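Local coordinates for glycerol-3-phosphate dehydrogenase [NAD(P)+] (PDB 3K96), which probably reduces dihydroxyacetone phosphate to sn-glycerol 3-phosphate with NADH or NADPH, supplying the precursor for phospholipid synthesis, at residues V100-I105 against K126-W131; K134-G139 against D312-L317; Q153-V158 against S180-F185. All blocks are in the same frame, centred on the assembly; numbering follows the deposited sequence.

Contact 1 (V100-I105 against K126-W131); sequences VTDILI and KTRIAW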
loop_
_atom_site.group_PDB
_atom_site.type_symbol
_atom_site.label_atom_id
_atom_site.label_comp_id
_atom_site.label_asym_id
_atom_site.label_seq_id
_atom_site.Cartn_x
_atom_site.Cartn_y
_atom_site.Cartn_z
ATOM N N VAL A 100 20.147 -33.223 -10.723
ATOM C CA VAL A 100 19.072 -32.272 -10.424
ATOM C C VAL A 100 18.505 -31.748 -11.727
ATOM O O VAL A 100 19.265 -31.426 -12.637
ATOM C CB VAL A 100 19.627 -31.066 -9.628
ATOM C CG1 VAL A 100 18.594 -29.935 -9.550
ATOM C CG2 VAL A 100 20.090 -31.522 -8.248
ATOM N N THR A 101 17.186 -31.686 -11.846
ATOM C CA THR A 101 16.598 -31.105 -13.055
ATOM C C THR A 101 15.743 -29.858 -12.778
ATOM O O THR A 101 15.450 -29.104 -13.715
ATOM C CB THR A 101 15.798 -32.126 -13.822
ATOM O OG1 THR A 101 14.797 -32.649 -12.952
ATOM C CG2 THR A 101 16.726 -33.254 -14.340
ATOM N N ASP A 102 15.332 -29.659 -11.519
ATOM C CA ASP A 102 14.547 -28.470 -11.112
ATOM C C ASP A 102 15.466 -27.484 -10.428
ATOM O O ASP A 102 16.082 -27.800 -9.412
ATOM C CB ASP A 102 13.396 -28.840 -10.188
ATOM C CG ASP A 102 12.259 -29.520 -10.923
ATOM O OD1 ASP A 102 12.246 -29.490 -12.172
ATOM O OD2 ASP A 102 11.362 -30.056 -10.252
ATOM N N ILE A 103 15.543 -26.280 -10.993
ATOM C CA ILE A 103 16.450 -25.247 -10.521
ATOM C C ILE A 103 15.715 -23.945 -10.205
ATOM O O ILE A 103 14.885 -23.488 -10.988
ATOM C CB ILE A 103 17.473 -24.945 -11.625
ATOM C CG1 ILE A 103 18.085 -26.261 -12.147
ATOM C CG2 ILE A 103 18.527 -23.984 -11.131
ATOM C CD1 ILE A 103 18.883 -26.107 -13.418
ATOM N N LEU A 104 16.049 -23.351 -9.064
ATOM C CA LEU A 104 15.430 -22.104 -8.603
ATOM C C LEU A 104 16.513 -21.047 -8.423
ATOM O O LEU A 104 17.342 -21.130 -7.518
ATOM C CB LEU A 104 14.673 -22.360 -7.301
ATOM C CG LEU A 104 14.095 -21.157 -6.558
ATOM C CD1 LEU A 104 13.161 -20.313 -7.455
ATOM C CD2 LEU A 104 13.384 -21.670 -5.319
ATOM N N ILE A 105 16.532 -20.080 -9.328
ATOM C CA ILE A 105 17.541 -19.042 -9.326
ATOM C C ILE A 105 17.094 -17.832 -8.498
ATOM O O ILE A 105 16.031 -17.284 -8.734
ATOM C CB ILE A 105 17.820 -18.546 -10.766
ATOM C CG1 ILE A 105 18.224 -19.724 -11.679
ATOM C CG2 ILE A 105 18.867 -17.446 -10.739
ATOM C CD1 ILE A 105 18.408 -19.349 -13.147
ATOM N N LYS A 126 15.070 -32.480 -19.560
ATOM C CA LYS A 126 13.906 -32.180 -18.729
ATOM C C LYS A 126 14.130 -31.067 -17.682
ATOM O O LYS A 126 13.374 -30.929 -16.729
ATOM C CB LYS A 126 13.393 -33.431 -18.059
ATOM C CG LYS A 126 14.340 -34.105 -17.099
ATOM C CD LYS A 126 13.595 -35.295 -16.534
ATOM C CE LYS A 126 14.378 -36.050 -15.522
ATOM N NZ LYS A 126 13.565 -37.219 -15.077
ATOM N N THR A 127 15.160 -30.278 -17.880
ATOM C CA THR A 127 15.450 -29.192 -16.974
ATOM C C THR A 127 14.303 -28.177 -16.943
ATOM O O THR A 127 13.738 -27.829 -17.984
ATOM C CB THR A 127 16.738 -28.482 -17.375
ATOM O OG1 THR A 127 17.828 -29.368 -17.147
ATOM C CG2 THR A 127 16.949 -27.171 -16.551
ATOM N N ARG A 128 13.949 -27.753 -15.727
ATOM C CA ARG A 128 12.926 -26.735 -15.497
ATOM C C ARG A 128 13.563 -25.662 -14.643
ATOM O O ARG A 128 14.264 -25.965 -13.680
ATOM C CB ARG A 128 11.703 -27.333 -14.818
ATOM C CG ARG A 128 11.130 -28.503 -15.603
ATOM C CD ARG A 128 9.806 -28.930 -15.053
ATOM N NE ARG A 128 9.882 -29.539 -13.733
ATOM C CZ ARG A 128 8.828 -30.041 -13.103
ATOM N NH1 ARG A 128 7.631 -29.993 -13.669
ATOM N NH2 ARG A 128 8.965 -30.587 -11.915
ATOM N N ILE A 129 13.286 -24.412 -14.990
ATOM C CA ILE A 129 13.916 -23.272 -14.351
ATOM C C ILE A 129 12.929 -22.281 -13.753
ATOM O O ILE A 129 12.086 -21.729 -14.440
ATOM C CB ILE A 129 14.832 -22.541 -15.371
ATOM C CG1 ILE A 129 15.989 -23.460 -15.787
ATOM C CG2 ILE A 129 15.442 -21.233 -14.781
ATOM C CD1 ILE A 129 16.771 -22.925 -16.940
ATOM N N ALA A 130 13.041 -22.073 -12.450
ATOM C CA ALA A 130 12.201 -21.102 -11.757
ATOM C C ALA A 130 13.139 -20.064 -11.200
ATOM O O ALA A 130 14.319 -20.336 -11.066
ATOM C CB ALA A 130 11.400 -21.767 -10.645
ATOM N N TRP A 131 12.635 -18.851 -10.930
ATOM C CA TRP A 131 13.462 -17.818 -10.316
ATOM C C TRP A 131 12.660 -16.946 -9.335
ATOM O O TRP A 131 11.435 -16.780 -9.453
ATOM C CB TRP A 131 14.160 -16.919 -11.350
ATOM C CG TRP A 131 13.197 -16.174 -12.218
ATOM C CD1 TRP A 131 12.650 -14.941 -11.974
ATOM C CD2 TRP A 131 12.648 -16.622 -13.447
ATOM N NE1 TRP A 131 11.785 -14.601 -12.988
ATOM C CE2 TRP A 131 11.767 -15.622 -13.905
ATOM C CE3 TRP A 131 12.810 -17.782 -14.211
ATOM C CZ2 TRP A 131 11.058 -15.745 -15.090
ATOM C CZ3 TRP A 131 12.099 -17.905 -15.392
ATOM C CH2 TRP A 131 11.232 -16.891 -15.818
#
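D102 and R128 stand side by side, pointing the same way, at the start of two neighbouring parallel strands, 102-105 and 128-131, which helix 109-119 connects as a beta-alpha-beta unit of the Rossmann-type nucleotide-binding domain. The guanidinium grips the carboxylate side-on, one nitrogen to each oxygen: R128 NE reaches D102 OD1 at 2.8 Å and R128 NH2 reaches D102 OD2 at 3.0 Å. The fork is slightly twisted; OD1 lies in the guanidinium plane, yet NE stands 23° out of the carboxylate plane. A bend at chi3 (-68°) brings NE and NH2 alongside the carboxylate. NH2 also forms a salt bridge with D188 of helix 183-193, which covers this face through F185 and L189, so the guanidinium is held by two carboxylates, D102 and D188. Further along the same face, L104 CD1 rests 3.9 Å from A130 CB.

The other face is apolar. I103 CD1 touches the methyl CG2 of T127, and the side chains of I105 and I129 cross at a slant, CD1 of the first 3.9 Å from CG2 of the second; helix 109-119 packs on the two isoleucines of strand 102-105 through F112, I116 and M119. I105 and W131 meet through their CB atoms, while the indole leads away toward L143 and H144. Before the strands, T101 CG2 lies against the aliphatic chain of K126.

Between the faces runs a parallel ladder in which I103 and I105 donate to R128 and A130, and R128 and A130 to T101 and I103. Its straightest bond, at 179°, runs from A130 N to I103 O over 2.7 Å.

Contact 2 (K134-G139 against D312-L317); sequences KGLAKG and DQVHAL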
loop_
_atom_site.group_PDB
_atom_site.type_symbol
_atom_site.label_atom_id
_atom_site.label_comp_id
_atom_site.label_asym_id
_atom_site.label_seq_id
_atom_site.Cartn_x
_atom_site.Cartn_y
_atom_site.Cartn_z
ATOM N N LYS A 134 14.204 -10.512 -9.104
ATOM C CA LYS A 134 13.287 -9.434 -9.538
ATOM C C LYS A 134 14.122 -8.346 -10.212
ATOM O O LYS A 134 15.141 -7.933 -9.689
ATOM C CB LYS A 134 12.545 -8.826 -8.335
ATOM C CG LYS A 134 11.736 -9.837 -7.525
ATOM C CD LYS A 134 11.121 -9.208 -6.269
ATOM C CE LYS A 134 10.419 -10.253 -5.429
ATOM N NZ LYS A 134 9.896 -9.748 -4.146
ATOM N N GLY A 135 13.698 -7.917 -11.377
ATOM C CA GLY A 135 14.403 -6.913 -12.132
ATOM C C GLY A 135 14.760 -7.408 -13.527
ATOM O O GLY A 135 14.845 -8.608 -13.777
ATOM N N LEU A 136 14.998 -6.479 -14.431
ATOM C CA LEU A 136 15.389 -6.830 -15.776
ATOM C C LEU A 136 16.859 -7.239 -15.801
ATOM O O LEU A 136 17.647 -6.786 -14.974
ATOM C CB LEU A 136 15.167 -5.645 -16.702
ATOM C CG LEU A 136 13.726 -5.197 -16.857
ATOM C CD1 LEU A 136 13.659 -3.908 -17.721
ATOM C CD2 LEU A 136 12.883 -6.337 -17.476
ATOM N N ALA A 137 17.231 -8.103 -16.729
ATOM C CA ALA A 137 18.625 -8.521 -16.848
ATOM C C ALA A 137 19.364 -7.594 -17.799
ATOM O O ALA A 137 18.773 -6.718 -18.432
ATOM C CB ALA A 137 18.730 -9.993 -17.358
ATOM N N LYS A 138 20.667 -7.804 -17.894
ATOM C CA LYS A 138 21.545 -7.049 -18.787
ATOM C C LYS A 138 20.896 -6.867 -20.161
ATOM O O LYS A 138 20.426 -7.828 -20.761
ATOM C CB LYS A 138 22.868 -7.803 -18.921
ATOM C CG LYS A 138 23.940 -7.135 -19.799
ATOM C CD LYS A 138 25.257 -7.951 -19.752
ATOM C CE LYS A 138 26.346 -7.324 -20.623
ATOM N NZ LYS A 138 26.608 -5.901 -20.246
ATOM N N GLY A 139 20.859 -5.626 -20.646
ATOM C CA GLY A 139 20.233 -5.322 -21.930
ATOM C C GLY A 139 18.736 -5.040 -21.810
ATOM O O GLY A 139 18.004 -5.038 -22.812
ATOM N N ASP A 312 18.130 1.860 -14.018
ATOM C CA ASP A 312 18.800 2.007 -15.311
ATOM C C ASP A 312 18.220 1.096 -16.373
ATOM O O ASP A 312 18.018 1.529 -17.508
ATOM C CB ASP A 312 20.305 1.762 -15.155
ATOM C CG ASP A 312 20.974 2.834 -14.318
ATOM O OD1 ASP A 312 20.340 3.916 -14.131
ATOM O OD2 ASP A 312 22.120 2.600 -13.848
ATOM N N GLN A 313 17.909 -0.154 -16.012
ATOM C CA GLN A 313 17.388 -1.103 -17.016
ATOM C C GLN A 313 15.972 -0.751 -17.451
ATOM O O GLN A 313 15.654 -0.782 -18.643
ATOM C CB GLN A 313 17.432 -2.549 -16.507
ATOM C CG GLN A 313 18.822 -3.062 -16.186
ATOM C CD GLN A 313 19.734 -3.080 -17.391
ATOM O OE1 GLN A 313 19.351 -3.499 -18.482
ATOM N NE2 GLN A 313 20.951 -2.630 -17.197
ATOM N N VAL A 314 15.130 -0.391 -16.489
ATOM C CA VAL A 314 13.761 -0.049 -16.790
ATOM C C VAL A 314 13.694 1.263 -17.544
ATOM O O VAL A 314 12.903 1.397 -18.482
ATOM C CB VAL A 314 12.883 -0.021 -15.518
ATOM C CG1 VAL A 314 11.516 0.566 -15.811
ATOM C CG2 VAL A 314 12.763 -1.425 -14.955
ATOM N N HIS A 315 14.537 2.215 -17.171
ATOM C CA HIS A 315 14.570 3.514 -17.870
ATOM C C HIS A 315 14.891 3.274 -19.346
ATOM O O HIS A 315 14.224 3.817 -20.219
ATOM C CB HIS A 315 15.600 4.454 -17.257
ATOM C CG HIS A 315 15.645 5.809 -17.903
ATOM N ND1 HIS A 315 16.643 6.189 -18.776
ATOM C CD2 HIS A 315 14.817 6.870 -17.800
ATOM C CE1 HIS A 315 16.425 7.430 -19.180
ATOM N NE2 HIS A 315 15.319 7.864 -18.604
ATOM N N ALA A 316 15.887 2.437 -19.623
ATOM C CA ALA A 316 16.247 2.142 -21.005
ATOM C C ALA A 316 15.085 1.470 -21.728
ATOM O O ALA A 316 14.807 1.779 -22.879
ATOM C CB ALA A 316 17.522 1.265 -21.077
ATOM N N LEU A 317 14.395 0.557 -21.052
ATOM C CA LEU A 317 13.274 -0.142 -21.663
ATOM C C LEU A 317 12.121 0.827 -21.929
ATOM O O LEU A 317 11.513 0.794 -22.994
ATOM C CB LEU A 317 12.793 -1.292 -20.779
ATOM C CG LEU A 317 11.690 -2.146 -21.372
ATOM C CD1 LEU A 317 12.265 -3.000 -22.508
ATOM C CD2 LEU A 317 11.055 -3.026 -20.315
HETATM O O HOH W 1 22.443 -3.469 -19.979
#
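L136 and Q313 bury most of the surface here, joining the loop that follows strand 128-131 to helix 307-320 and so the nucleotide-binding domain to the helical C-terminal part. They meet first at their roots, with L136 CB 3.8 Å from Q313 CB. From there the two side chains part, the leucine turning its CD1 branch in toward the helix and the glutamine reaching along the loop.

At the helix this one methyl group touches Q313, its neighbour V314 and, one turn on, L317. It lies 3.8 Å from L317 CD2, with the two leucine side chains crossing at about a right angle, and 3.8 Å from V314 CG2; Q313 O borders it as well. V314 continues the apolar patch to I218 of helix 206-228, and L317 continues it to F254.

Q313 folds back at chi2 (-62°), which carries its amide past L136 to the backbone of A137-G139. Its OE1 accepts a hydrogen bond from S140 N, just beyond the loop segment. The same oxygen is 3.3 Å from A137 O, two acceptors that cannot bond to each other. On the other branch, Q313 NE2 donates to a water 3.3 Å away, and that water also accepts from G139 N at 2.8 Å, so a bridge links the amide to the loop.

K134, which opens the loop and is predicted to bind both NADPH and glycerol phosphate, forms a salt bridge with D269. The chemistry thus divides in two: a leucine methyl on V314 and L317 makes a non-directional van der Waals contact, while the amide reaches the loop backbone through S140 N and, less tightly, through the water, which would help to set the loop's course.

Contact 3 (Q153-V158 against S180-F185); sequences QVPMAV and SNNSQF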
loop_
_atom_site.group_PDB
_atom_site.type_symbol
_atom_site.label_atom_id
_atom_site.label_comp_id
_atom_site.label_asym_id
_atom_site.label_seq_id
_atom_site.Cartn_x
_atom_site.Cartn_y
_atom_site.Cartn_z
ATOM N N GLN A 153 13.316 -23.114 -24.759
ATOM C CA GLN A 153 11.984 -22.981 -24.217
ATOM C C GLN A 153 11.623 -24.064 -23.214
ATOM O O GLN A 153 10.754 -24.901 -23.455
ATOM C CB GLN A 153 11.000 -22.997 -25.364
ATOM C CG GLN A 153 11.126 -21.755 -26.249
ATOM C CD GLN A 153 10.630 -20.483 -25.534
ATOM O OE1 GLN A 153 10.046 -20.539 -24.435
ATOM N NE2 GLN A 153 10.835 -19.348 -26.169
ATOM N N VAL A 154 12.288 -24.024 -22.078
ATOM C CA VAL A 154 12.060 -24.961 -21.012
ATOM C C VAL A 154 10.880 -24.534 -20.145
ATOM O O VAL A 154 10.445 -23.403 -20.212
ATOM C CB VAL A 154 13.310 -25.017 -20.123
ATOM C CG1 VAL A 154 14.554 -25.533 -20.955
ATOM C CG2 VAL A 154 13.579 -23.629 -19.500
ATOM N N PRO A 155 10.331 -25.455 -19.358
ATOM C CA PRO A 155 9.313 -25.023 -18.425
ATOM C C PRO A 155 9.911 -23.952 -17.456
ATOM O O PRO A 155 11.002 -24.141 -16.896
ATOM C CB PRO A 155 8.945 -26.305 -17.681
ATOM C CG PRO A 155 9.333 -27.442 -18.646
ATOM C CD PRO A 155 10.557 -26.916 -19.331
ATOM N N MET A 156 9.184 -22.849 -17.269
ATOM C CA MET A 156 9.663 -21.722 -16.481
ATOM C C MET A 156 8.625 -21.242 -15.478
ATOM O O MET A 156 7.445 -21.440 -15.680
ATOM C CB MET A 156 9.941 -20.548 -17.411
ATOM C CG MET A 156 11.015 -20.758 -18.403
ATOM S SD MET A 156 11.389 -19.205 -19.234
ATOM C CE MET A 156 10.039 -18.936 -20.391
ATOM N N ALA A 157 9.083 -20.589 -14.413
ATOM C CA ALA A 157 8.187 -20.058 -13.390
ATOM C C ALA A 157 8.858 -18.944 -12.612
ATOM O O ALA A 157 10.079 -18.933 -12.469
ATOM C CB ALA A 157 7.742 -21.159 -12.414
ATOM N N VAL A 158 8.036 -18.021 -12.112
ATOM C CA VAL A 158 8.507 -16.914 -11.293
ATOM C C VAL A 158 7.718 -16.902 -10.001
ATOM O O VAL A 158 6.509 -17.092 -10.000
ATOM C CB VAL A 158 8.369 -15.545 -12.002
ATOM C CG1 VAL A 158 6.952 -15.311 -12.460
ATOM C CG2 VAL A 158 8.843 -14.382 -11.080
ATOM N N SER A 180 3.748 -19.408 -14.079
ATOM C CA SER A 180 4.484 -20.328 -14.899
ATOM C C SER A 180 3.943 -20.437 -16.310
ATOM O O SER A 180 2.796 -20.123 -16.574
ATOM C CB SER A 180 4.413 -21.714 -14.253
ATOM O OG SER A 180 5.183 -22.642 -14.988
ATOM N N ASN A 181 4.790 -20.878 -17.224
ATOM C CA ASN A 181 4.375 -21.134 -18.595
ATOM C C ASN A 181 4.080 -22.648 -18.773
ATOM O O ASN A 181 3.857 -23.117 -19.901
ATOM C CB ASN A 181 5.486 -20.728 -19.574
ATOM C CG ASN A 181 6.707 -21.663 -19.506
ATOM O OD1 ASN A 181 6.830 -22.486 -18.599
ATOM N ND2 ASN A 181 7.625 -21.515 -20.468
ATOM N N ASN A 182 4.084 -23.402 -17.671
ATOM C CA ASN A 182 3.855 -24.863 -17.731
ATOM C C ASN A 182 2.988 -25.310 -16.546
ATOM O O ASN A 182 3.373 -25.133 -15.393
ATOM C CB ASN A 182 5.214 -25.571 -17.782
ATOM C CG ASN A 182 5.102 -27.083 -17.945
ATOM O OD1 ASN A 182 4.740 -27.791 -17.018
ATOM N ND2 ASN A 182 5.473 -27.573 -19.106
ATOM N N SER A 183 1.813 -25.882 -16.824
ATOM C CA SER A 183 0.910 -26.287 -15.742
ATOM C C SER A 183 1.487 -27.370 -14.834
ATOM O O SER A 183 1.262 -27.349 -13.628
ATOM C CB SER A 183 -0.448 -26.726 -16.283
ATOM O OG SER A 183 -0.328 -27.876 -17.087
ATOM N N GLN A 184 2.240 -28.307 -15.390
ATOM C CA GLN A 184 2.819 -29.354 -14.565
ATOM C C GLN A 184 3.890 -28.750 -13.625
ATOM O O GLN A 184 4.038 -29.173 -12.476
ATOM C CB GLN A 184 3.452 -30.426 -15.442
ATOM C CG GLN A 184 3.973 -31.606 -14.678
ATOM C CD GLN A 184 2.861 -32.380 -14.006
ATOM O OE1 GLN A 184 1.878 -32.765 -14.648
ATOM N NE2 GLN A 184 3.014 -32.630 -12.713
ATOM N N PHE A 185 4.633 -27.763 -14.108
ATOM C CA PHE A 185 5.707 -27.162 -13.296
ATOM C C PHE A 185 5.086 -26.365 -12.175
ATOM O O PHE A 185 5.532 -26.440 -11.032
ATOM C CB PHE A 185 6.639 -26.338 -14.187
ATOM C CG PHE A 185 7.920 -25.878 -13.526
ATOM C CD1 PHE A 185 8.570 -26.654 -12.591
ATOM C CD2 PHE A 185 8.545 -24.730 -13.973
ATOM C CE1 PHE A 185 9.740 -26.243 -12.030
ATOM C CE2 PHE A 185 9.725 -24.333 -13.444
ATOM C CZ PHE A 185 10.329 -25.091 -12.461
#
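N181 and S180 bind the backbone of M156 where strand 156-160 runs antiparallel to the end of strand 174-180. Hydrogen bonds come first. M156 O accepts twice, from S180 OG at 2.7 Å and from N181 N at 3.1 Å, and the donors reach it from opposite faces of its carbonyl plane. M156 N donates to N181 OD1 over 2.7 Å; the bond is nearly straight at the hydrogen, but the N-H arrives 37° above the amide's carbonyl plane and so misses a lone pair. N181 places its CG between its own N and carbonyl carbon (chi1 70°), which turns the amide back over the neighbouring strand. There ND2 gives a weak bond to V154 O and lies 3.5 Å from the methyl CE of M156, so one side chain reaches both M156 N and, weakly, V154 O.

Within 180-185, the hydroxyl of S180 also takes part in an ST turn, accepting from N182 N. N182 is the N-cap of helix 183-193: its OD1 receives F185 N on a lone pair, in the carbonyl plane.

Van der Waals contacts lie toward the helix. The ring of P155 and the side chain of N182 run side by side, with P155 CB 3.8 Å from N182 CB. F185 packs against the same strand: its edge meets M156 C in the ring plane, CD2 approaches P155 CB, and CE2 lies 3.9 Å from A157 CB. A157 CB also touches S180 CB on the face shared by this non-hydrogen-bonded pair. R128 and A130 of the next strand extend the bed of F185.

Together these features form a strand-to-helix junction, with an ST turn and a capped helix start at the antiparallel end of the domain's otherwise parallel Rossmann-type sheet.

Contacts 1 and 3 share one sheet: strand 128-131 lies between 102-105 and 156-160, and the centres of the two contacts are about 10 Å apart. Probable hydrogen bonds of 3.0 Å, from I129 N to P155 O and from W131 N to A157 O, join them, and F185 CD1 packs 3.4 Å from R128 NE. Contact 2 is centred about 23 Å from contact 1 and 22 Å from contact 3, yet 134-139 follows almost directly from strand 128-131. The chain there nears the predicted substrate site: the side chain of W131 is about 7 Å from that of K134; across contact 2, that of V314 is about 10 Å from that of K216, the predicted proton acceptor. Contact 3 lies away from the predicted sites.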